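PDB 6I1R: CMP-sialic acid transporter 1 from Zea mays, which probably carries CMP-sialic acid from the cytoplasm into the Golgi in exchange for CMP, and may also move related nucleotide sugars such as CMP-Kdo. Local coordinates for residues Val80-His85 with Ala174-Tyr179. The protein carries 5 engineered substitutions. Sequence-based numbering, arbitrary orientation.
Sequences VIYLIH and ALAGVY. With C5P (cytidine-5'-monophosphate), chain D.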
loop_
_atom_site.group_PDB
_atom_site.type_symbol
_atom_site.label_atom_id
_atom_site.label_comp_id
_atom_site.label_asym_id
_atom_site.label_seq_id
_atom_site.Cartn_x
_atom_site.Cartn_y
_atom_site.Cartn_z
ATOM N N VAL B 80 -21.807 -6.760 -12.235
ATOM C CA VAL B 80 -21.932 -7.927 -11.352
ATOM C C VAL B 80 -20.682 -8.803 -11.501
ATOM O O VAL B 80 -20.155 -9.300 -10.506
ATOM C CB VAL B 80 -23.217 -8.733 -11.634
ATOM C CG1 VAL B 80 -23.167 -10.126 -11.020
ATOM C CG2 VAL B 80 -24.457 -7.991 -11.161
ATOM N N ILE B 81 -20.221 -8.992 -12.735
ATOM C CA ILE B 81 -19.025 -9.796 -12.989
ATOM C C ILE B 81 -17.830 -9.118 -12.309
ATOM O O ILE B 81 -17.080 -9.760 -11.575
ATOM C CB ILE B 81 -18.776 -9.997 -14.500
ATOM C CG1 ILE B 81 -19.938 -10.718 -15.193
ATOM C CG2 ILE B 81 -17.458 -10.722 -14.731
ATOM C CD1 ILE B 81 -19.934 -10.582 -16.700
ATOM N N TYR B 82 -17.674 -7.818 -12.553
ATOM C CA TYR B 82 -16.528 -7.063 -12.042
ATOM C C TYR B 82 -16.527 -7.056 -10.507
ATOM O O TYR B 82 -15.459 -7.065 -9.896
ATOM C CB TYR B 82 -16.517 -5.636 -12.601
ATOM C CG TYR B 82 -15.914 -5.491 -13.976
ATOM C CD1 TYR B 82 -14.647 -5.981 -14.257
ATOM C CD2 TYR B 82 -16.593 -4.839 -14.995
ATOM C CE1 TYR B 82 -14.081 -5.850 -15.515
ATOM C CE2 TYR B 82 -16.040 -4.697 -16.258
ATOM C CZ TYR B 82 -14.778 -5.203 -16.519
ATOM O OH TYR B 82 -14.222 -5.068 -17.758
ATOM N N LEU B 83 -17.711 -7.032 -9.895
ATOM C CA LEU B 83 -17.840 -7.105 -8.433
ATOM C C LEU B 83 -17.295 -8.450 -7.939
ATOM O O LEU B 83 -16.480 -8.503 -7.015
ATOM C CB LEU B 83 -19.316 -6.941 -8.052
ATOM C CG LEU B 83 -19.637 -7.020 -6.559
ATOM C CD1 LEU B 83 -19.279 -5.719 -5.855
ATOM C CD2 LEU B 83 -21.104 -7.356 -6.337
ATOM N N ILE B 84 -17.765 -9.524 -8.566
ATOM C CA ILE B 84 -17.360 -10.885 -8.208
ATOM C C ILE B 84 -15.852 -11.026 -8.457
ATOM O O ILE B 84 -15.125 -11.584 -7.634
ATOM C CB ILE B 84 -18.188 -11.925 -8.994
ATOM C CG1 ILE B 84 -19.673 -11.865 -8.621
ATOM C CG2 ILE B 84 -17.625 -13.327 -8.808
ATOM C CD1 ILE B 84 -20.598 -12.413 -9.685
ATOM N N HIS B 85 -15.401 -10.491 -9.587
ATOM C CA HIS B 85 -13.990 -10.496 -9.959
ATOM C C HIS B 85 -13.135 -9.875 -8.847
ATOM O O HIS B 85 -12.125 -10.449 -8.464
ATOM C CB HIS B 85 -13.793 -9.766 -11.293
ATOM C CG HIS B 85 -12.389 -9.803 -11.795
ATOM N ND1 HIS B 85 -11.535 -8.732 -11.673
ATOM C CD2 HIS B 85 -11.695 -10.773 -12.429
ATOM C CE1 HIS B 85 -10.371 -9.041 -12.215
ATOM N NE2 HIS B 85 -10.438 -10.289 -12.665
ATOM N N ALA B 174 -12.248 -11.996 -18.540
ATOM C CA ALA B 174 -12.572 -12.191 -19.952
ATOM C C ALA B 174 -14.085 -12.068 -20.170
ATOM O O ALA B 174 -14.526 -11.354 -21.070
ATOM C CB ALA B 174 -12.063 -13.534 -20.413
ATOM N N LEU B 175 -14.863 -12.760 -19.340
ATOM C CA LEU B 175 -16.324 -12.780 -19.481
ATOM C C LEU B 175 -16.870 -11.346 -19.468
ATOM O O LEU B 175 -17.739 -11.008 -20.274
ATOM C CB LEU B 175 -16.930 -13.617 -18.350
ATOM C CG LEU B 175 -18.455 -13.716 -18.338
ATOM C CD1 LEU B 175 -18.974 -14.332 -19.627
ATOM C CD2 LEU B 175 -18.935 -14.513 -17.135
ATOM N N ALA B 176 -16.349 -10.515 -18.566
ATOM C CA ALA B 176 -16.791 -9.123 -18.438
ATOM C C ALA B 176 -16.593 -8.388 -19.769
ATOM O O ALA B 176 -17.537 -7.812 -20.317
ATOM C CB ALA B 176 -16.036 -8.439 -17.323
ATOM N N GLY B 177 -15.362 -8.421 -20.270
ATOM C CA GLY B 177 -15.016 -7.769 -21.527
ATOM C C GLY B 177 -15.819 -8.315 -22.695
ATOM O O GLY B 177 -16.344 -7.550 -23.503
ATOM N N VAL B 178 -15.922 -9.638 -22.785
ATOM C CA VAL B 178 -16.624 -10.268 -23.909
ATOM C C VAL B 178 -18.117 -9.928 -23.823
ATOM O O VAL B 178 -18.741 -9.677 -24.855
ATOM C CB VAL B 178 -16.368 -11.790 -23.976
ATOM C CG1 VAL B 178 -17.586 -12.574 -24.447
ATOM C CG2 VAL B 178 -15.165 -12.107 -24.854
ATOM N N TYR B 179 -18.689 -9.902 -22.621
ATOM C CA TYR B 179 -20.110 -9.584 -22.507
ATOM C C TYR B 179 -20.355 -8.119 -22.886
ATOM O O TYR B 179 -21.381 -7.804 -23.486
ATOM C CB TYR B 179 -20.664 -9.869 -21.109
ATOM C CG TYR B 179 -22.172 -9.866 -21.074
ATOM C CD1 TYR B 179 -22.890 -10.948 -21.556
ATOM C CD2 TYR B 179 -22.882 -8.769 -20.613
ATOM C CE1 TYR B 179 -24.276 -10.956 -21.552
ATOM C CE2 TYR B 179 -24.268 -8.759 -20.606
ATOM C CZ TYR B 179 -24.967 -9.857 -21.076
ATOM O OH TYR B 179 -26.332 -9.864 -21.074
HETATM O O3P C5P D . -14.867 0.215 -14.905
HETATM P P C5P D . -14.761 -0.959 -13.962
HETATM O O1P C5P D . -14.462 -2.275 -14.639
HETATM O O2P C5P D . -13.938 -0.693 -12.725
HETATM O "O5'" C5P D . -16.260 -1.142 -13.402
HETATM C "C5'" C5P D . -16.544 -0.950 -12.017
HETATM C "C4'" C5P D . -17.096 -2.242 -11.430
HETATM O "O4'" C5P D . -16.025 -3.024 -10.894
HETATM C "C3'" C5P D . -18.080 -1.960 -10.303
HETATM O "O3'" C5P D . -19.383 -2.434 -10.668
HETATM C "C2'" C5P D . -17.522 -2.659 -9.069
HETATM O "O2'" C5P D . -18.416 -3.647 -8.539
HETATM C "C1'" C5P D . -16.226 -3.325 -9.510
HETATM N N1 C5P D . -15.109 -2.806 -8.717
HETATM C C2 C5P D . -15.000 -3.142 -7.352
HETATM N N3 C5P D . -13.973 -2.667 -6.615
HETATM C C4 C5P D . -13.043 -1.866 -7.179
HETATM C C5 C5P D . -13.139 -1.526 -8.523
HETATM C C6 C5P D . -14.194 -2.014 -9.284
HETATM O O2 C5P D . -15.856 -3.883 -6.823
HETATM N N4 C5P D . -12.015 -1.393 -6.433
#
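Two transmembrane helices of this nucleotide-sugar transporter, whose family belongs to the drug/metabolite transporter (DMT) superfamily, pack here as an antiparallel pair: 80-85 from helix 76-92 and 174-179 from helix 160-186. The local axes approach to 9.3 Å at 166°. No hydrogen bond links the segments; the contact is made by apolar side chains and one CH-pi contact. The register is set at Ile81 and Ala176, whose CA atoms are 5.9 Å apart, and Ala176 presents its methyl directly to Ile81. Ile81 points at the partner helix and meets it with two branches. Its CG2, anti to the backbone N, lies 3.7 Å from Ala176 CB, while CG1, anti to the carbonyl carbon (chi1 -60°), carries the extended chain on until Ile81 CD1 sits 3.8 Å from Leu175 CG. The two side chains cross there at about a right angle, so the isoleucine tip butts against the leucine branch point.

Ala176 CB has a second neighbour in Tyr82, the residue after Ile81. The tyrosine CG is likewise anti to its carbonyl carbon; the side chain sets off obliquely, and the far part of the ring lies against the alanine. Ala176 CB makes a CH-pi contact over the face of the Tyr82 ring, 3.8 Å from the Tyr82 ring centroid and offset toward the rim near CZ and CE1. Gly177 follows, and its carbonyl O takes a hydrogen bond from Asn259 ND2. Tyr82 and Leu83 both belong to the CMP pocket, Leu83 lying along the ribose at O2' and touching Trp209 of helix 191-216. The Tyr82 ring separates helix contact from nucleotide: backed by Ala176 on one face, it carries phosphate oxygen O1P of CMP above the centre of the opposite face, 3.3 Å from Tyr82 CE2.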